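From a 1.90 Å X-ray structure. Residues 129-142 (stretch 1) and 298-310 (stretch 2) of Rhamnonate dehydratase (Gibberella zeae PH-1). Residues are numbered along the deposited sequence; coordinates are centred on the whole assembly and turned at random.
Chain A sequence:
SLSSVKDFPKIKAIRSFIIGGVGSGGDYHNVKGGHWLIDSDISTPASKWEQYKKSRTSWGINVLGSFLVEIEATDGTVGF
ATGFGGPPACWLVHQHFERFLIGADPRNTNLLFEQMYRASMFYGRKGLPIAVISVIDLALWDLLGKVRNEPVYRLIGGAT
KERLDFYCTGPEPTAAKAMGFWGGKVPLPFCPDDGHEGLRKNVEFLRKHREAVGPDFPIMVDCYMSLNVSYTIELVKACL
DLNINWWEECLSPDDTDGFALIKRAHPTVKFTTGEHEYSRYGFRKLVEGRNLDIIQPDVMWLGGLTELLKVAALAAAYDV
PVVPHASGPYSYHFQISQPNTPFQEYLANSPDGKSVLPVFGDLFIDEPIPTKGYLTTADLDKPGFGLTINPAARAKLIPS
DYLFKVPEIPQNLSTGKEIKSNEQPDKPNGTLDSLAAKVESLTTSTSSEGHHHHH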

# COMPACT_ATOMS: atom_id res chain seq x y z
N PRO A 129 -14.87 14.75 29.82
CA PRO A 129 -14.60 13.71 30.82
C PRO A 129 -13.10 13.48 31.02
O PRO A 129 -12.64 13.24 32.15
CB PRO A 129 -15.29 12.48 30.23
CG PRO A 129 -16.41 13.07 29.43
CD PRO A 129 -15.74 14.24 28.75
N ILE A 130 -12.35 13.54 29.93
CA ILE A 130 -10.91 13.33 29.98
C ILE A 130 -10.22 14.52 30.65
O ILE A 130 -9.20 14.36 31.32
CB ILE A 130 -10.33 13.12 28.56
CG1 ILE A 130 -11.13 12.02 27.84
CG2 ILE A 130 -8.87 12.71 28.64
CD1 ILE A 130 -11.22 10.71 28.62
N ALA A 131 -10.79 15.71 30.48
CA ALA A 131 -10.24 16.89 31.12
C ALA A 131 -10.36 16.72 32.64
O ALA A 131 -9.47 17.11 33.40
CB ALA A 131 -10.99 18.14 30.65
N VAL A 132 -11.47 16.12 33.08
CA VAL A 132 -11.70 15.90 34.51
C VAL A 132 -10.64 14.95 35.05
O VAL A 132 -10.00 15.21 36.07
CB VAL A 132 -13.09 15.29 34.76
CG1 VAL A 132 -13.27 14.98 36.25
CG2 VAL A 132 -14.18 16.25 34.28
N ILE A 133 -10.44 13.84 34.34
CA ILE A 133 -9.45 12.86 34.74
C ILE A 133 -8.06 13.50 34.79
O ILE A 133 -7.27 13.21 35.68
CB ILE A 133 -9.43 11.66 33.77
CG1 ILE A 133 -10.77 10.92 33.84
CG2 ILE A 133 -8.27 10.72 34.12
CD1 ILE A 133 -10.90 9.78 32.84
N SER A 134 -7.78 14.38 33.83
CA SER A 134 -6.48 15.04 33.76
C SER A 134 -6.16 15.84 35.01
O SER A 134 -5.06 15.76 35.55
CB SER A 134 -6.41 15.97 32.55
OG SER A 134 -6.61 15.26 31.33
N VAL A 135 -7.13 16.63 35.47
CA VAL A 135 -6.93 17.45 36.66
C VAL A 135 -6.76 16.60 37.91
O VAL A 135 -5.97 16.94 38.80
CB VAL A 135 -8.10 18.44 36.84
CG1 VAL A 135 -7.89 19.27 38.10
CG2 VAL A 135 -8.19 19.36 35.62
N ILE A 136 -7.49 15.50 37.99
CA ILE A 136 -7.38 14.62 39.15
C ILE A 136 -5.98 14.00 39.17
O ILE A 136 -5.35 13.92 40.22
CB ILE A 136 -8.44 13.49 39.09
CG1 ILE A 136 -9.83 14.08 39.32
CG2 ILE A 136 -8.12 12.42 40.13
CD1 ILE A 136 -10.97 13.08 39.11
N ASP A 137 -5.51 13.57 38.00
CA ASP A 137 -4.19 12.98 37.88
C ASP A 137 -3.11 13.98 38.29
O ASP A 137 -2.18 13.63 39.01
CB ASP A 137 -3.94 12.52 36.44
CG ASP A 137 -2.60 11.80 36.28
OD1 ASP A 137 -2.45 10.68 36.81
OD2 ASP A 137 -1.70 12.37 35.62
N LEU A 138 -3.24 15.22 37.83
CA LEU A 138 -2.27 16.26 38.16
C LEU A 138 -2.28 16.52 39.67
O LEU A 138 -1.22 16.75 40.27
CB LEU A 138 -2.59 17.55 37.39
CG LEU A 138 -2.30 17.49 35.88
CD1 LEU A 138 -2.82 18.75 35.19
CD2 LEU A 138 -0.80 17.34 35.65
N ALA A 139 -3.45 16.47 40.29
CA ALA A 139 -3.55 16.68 41.73
C ALA A 139 -2.83 15.53 42.44
O ALA A 139 -2.22 15.72 43.49
CB ALA A 139 -5.01 16.75 42.17
N LEU A 140 -2.92 14.34 41.86
CA LEU A 140 -2.25 13.18 42.44
C LEU A 140 -0.74 13.39 42.39
O LEU A 140 -0.05 13.13 43.37
CB LEU A 140 -2.63 11.90 41.68
CG LEU A 140 -4.00 11.29 41.98
CD1 LEU A 140 -4.26 10.13 41.03
CD2 LEU A 140 -4.04 10.81 43.43
N TRP A 141 -0.24 13.87 41.25
CA TRP A 141 1.19 14.10 41.13
C TRP A 141 1.66 15.20 42.07
O TRP A 141 2.74 15.10 42.64
CB TRP A 141 1.57 14.44 39.68
CG TRP A 141 1.69 13.22 38.82
CD1 TRP A 141 0.77 12.73 37.93
CD2 TRP A 141 2.80 12.30 38.79
NE1 TRP A 141 1.24 11.57 37.35
CE2 TRP A 141 2.48 11.29 37.87
CE3 TRP A 141 4.02 12.25 39.46
CZ2 TRP A 141 3.35 10.22 37.59
CZ3 TRP A 141 4.89 11.19 39.19
CH2 TRP A 141 4.54 10.19 38.26
N ASP A 142 0.84 16.23 42.24
CA ASP A 142 1.18 17.33 43.15
C ASP A 142 1.32 16.75 44.55
O ASP A 142 2.24 17.07 45.29
CB ASP A 142 0.09 18.40 43.11
CG ASP A 142 0.46 19.66 43.90
OD1 ASP A 142 1.53 20.25 43.62
OD2 ASP A 142 -0.32 20.07 44.78
N ASP A 298 -2.48 19.12 25.51
CA ASP A 298 -2.62 20.02 26.65
C ASP A 298 -2.68 19.05 27.82
O ASP A 298 -3.54 18.17 27.86
CB ASP A 298 -3.92 20.83 26.56
CG ASP A 298 -4.05 21.83 27.69
OD1 ASP A 298 -4.08 21.41 28.87
OD2 ASP A 298 -4.12 23.05 27.42
N VAL A 299 -1.76 19.19 28.77
CA VAL A 299 -1.69 18.29 29.91
C VAL A 299 -2.95 18.27 30.77
O VAL A 299 -3.24 17.27 31.43
CB VAL A 299 -0.48 18.62 30.81
CG1 VAL A 299 -0.69 19.95 31.50
CG2 VAL A 299 -0.28 17.51 31.83
N MSE A 300 -3.71 19.36 30.76
CA MSE A 300 -4.93 19.43 31.55
C MSE A 300 -6.13 18.86 30.79
O MSE A 300 -7.22 18.76 31.34
CB MSE A 300 -5.23 20.88 31.95
CG MSE A 300 -4.28 21.46 32.99
SE MSE A 300 -4.62 23.34 33.32
CE MSE A 300 -3.75 24.04 31.75
N TRP A 301 -5.92 18.47 29.53
CA TRP A 301 -7.02 17.95 28.72
C TRP A 301 -6.89 16.51 28.22
O TRP A 301 -7.87 15.76 28.24
CB TRP A 301 -7.25 18.86 27.51
CG TRP A 301 -7.40 20.33 27.79
CD1 TRP A 301 -7.62 20.92 29.01
CD2 TRP A 301 -7.38 21.40 26.83
NE1 TRP A 301 -7.73 22.29 28.86
CE2 TRP A 301 -7.59 22.61 27.54
CE3 TRP A 301 -7.20 21.45 25.44
CZ2 TRP A 301 -7.63 23.86 26.90
CZ3 TRP A 301 -7.23 22.69 24.80
CH2 TRP A 301 -7.45 23.88 25.54
N LEU A 302 -5.69 16.13 27.75
CA LEU A 302 -5.47 14.81 27.16
C LEU A 302 -5.65 13.58 28.04
O LEU A 302 -5.87 12.48 27.52
CB LEU A 302 -4.08 14.73 26.52
CG LEU A 302 -2.97 14.11 27.38
CD1 LEU A 302 -1.83 13.61 26.49
CD2 LEU A 302 -2.47 15.12 28.40
N GLY A 303 -5.54 13.75 29.35
CA GLY A 303 -5.69 12.62 30.26
C GLY A 303 -4.87 12.78 31.52
O GLY A 303 -5.10 12.09 32.52
N GLY A 304 -3.91 13.70 31.49
CA GLY A 304 -3.07 13.94 32.65
C GLY A 304 -1.60 13.67 32.38
O GLY A 304 -1.22 13.27 31.28
N LEU A 305 -0.77 13.87 33.40
CA LEU A 305 0.66 13.66 33.27
C LEU A 305 0.99 12.19 33.03
O LEU A 305 1.83 11.85 32.20
CB LEU A 305 1.39 14.17 34.51
CG LEU A 305 2.90 13.97 34.57
CD1 LEU A 305 3.55 14.59 33.34
CD2 LEU A 305 3.46 14.58 35.84
N THR A 306 0.32 11.31 33.77
CA THR A 306 0.54 9.87 33.62
C THR A 306 0.37 9.43 32.16
O THR A 306 1.23 8.76 31.60
CB THR A 306 -0.43 9.07 34.51
OG1 THR A 306 -0.26 9.47 35.88
CG2 THR A 306 -0.16 7.57 34.38
N GLU A 307 -0.73 9.83 31.54
CA GLU A 307 -0.98 9.47 30.14
C GLU A 307 -0.03 10.22 29.21
O GLU A 307 0.41 9.69 28.19
CB GLU A 307 -2.43 9.77 29.75
CG GLU A 307 -2.81 9.32 28.34
CD GLU A 307 -3.11 7.83 28.23
OE1 GLU A 307 -2.34 7.01 28.78
OE2 GLU A 307 -4.12 7.47 27.58
N LEU A 308 0.29 11.47 29.56
CA LEU A 308 1.20 12.27 28.74
C LEU A 308 2.58 11.63 28.66
O LEU A 308 3.24 11.69 27.63
CB LEU A 308 1.32 13.69 29.31
CG LEU A 308 2.24 14.65 28.56
CD1 LEU A 308 1.83 14.75 27.08
CD2 LEU A 308 2.19 16.02 29.22
N LEU A 309 3.02 11.03 29.76
CA LEU A 309 4.32 10.36 29.76
C LEU A 309 4.33 9.23 28.73
O LEU A 309 5.34 8.99 28.07
CB LEU A 309 4.62 9.79 31.15
CG LEU A 309 4.89 10.81 32.26
CD1 LEU A 309 4.89 10.12 33.62
CD2 LEU A 309 6.21 11.50 32.00
N LYS A 310 3.20 8.55 28.59
CA LYS A 310 3.09 7.45 27.63
C LYS A 310 3.00 7.97 26.20
O LYS A 310 3.52 7.35 25.27
CB LYS A 310 1.87 6.58 27.95
CG LYS A 310 1.98 5.85 29.29
CD LYS A 310 0.84 4.87 29.50
CE LYS A 310 1.01 4.10 30.81
NZ LYS A 310 0.97 5.01 31.98

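The helix of stretch 2 begins at Leu305, and its axis lies at 97° to that of the helix in stretch 1, with a closest approach of 9.5 Å. Asp298 touches nothing across the contact, but Asp298 OD1 accepts a hydrogen bond from Met300 N (2.8 Å, N-H...acceptor angle 142°), which links two residues at the start of the stretch. Val299 then meets the partner helix through Leu138, Val299 CG2 lying 3.9 Å from Leu138 CD2. At Met300, a selenomethionine, Met300 CG packs 3.8 Å from Leu138 CD1, although the end of its side chain leads away. Met300 O lies against the helix surface, 3.1 Å from Ser134 CB and 3.6 Å from Ala131 CA; the latter qualifies as a CA-H...O contact, with an angle of 137° at the hydrogen.

Trp301 and Leu302 direct their CA-to-CB bonds away, so both meet stretch 1 mainly through backbone. The evidence is the position of Ile130 CG2, 3.2 Å from Trp301 O and also 3.2 Å from Leu302 O.

The two glycines follow where the backbones of the two stretches come closest by CA distance, the CA atoms of Ser134 and Gly304 being 3.8 Å apart. Gly303 N donates to Ser134 OG at 2.7 Å, but the angle of 115° makes this bond weak. Ser134 OG also donates to Ile130 O (2.7 Å) within its own helix, so the serine hydroxyl serves both stretches. Gly303 O in turn receives a CA-H...O contact from Ser134 CA (3.5 Å, 145°). With phi/psi of 150/-17 and 119/180, both positions call for glycine on backbone grounds alone. At Gly304, the N-cap, an ideal CB would also lie 2.7 Å from Asp137 OD2, a clash.

Beyond the cap, Leu305 covers one face of the Trp141 ring: Leu305 CD2 is 3.7 Å from the centroid of the Trp141 five-membered ring and 9° off the normal, a CH-pi geometry. Leu305 CB also packs 4.0 Å from Leu138 CD2. Asp137 reaches the first turn of the new helix at Thr306. Asp137 OD2 accepts from Thr306 N at 2.9 Å and a nearly linear 175°, while Asp137 OD1 accepts from Thr306 OG1 at 2.7 Å. Thr306 OG1 also accepts from Trp141 NE1 (3.0 Å, 159°), and sits at the edge of the indole near its plane. Glu307 and Leu308 make no contact, and Leu309 closes the interface with Leu309 CD1 at 4.3 Å from Trp141 CZ2.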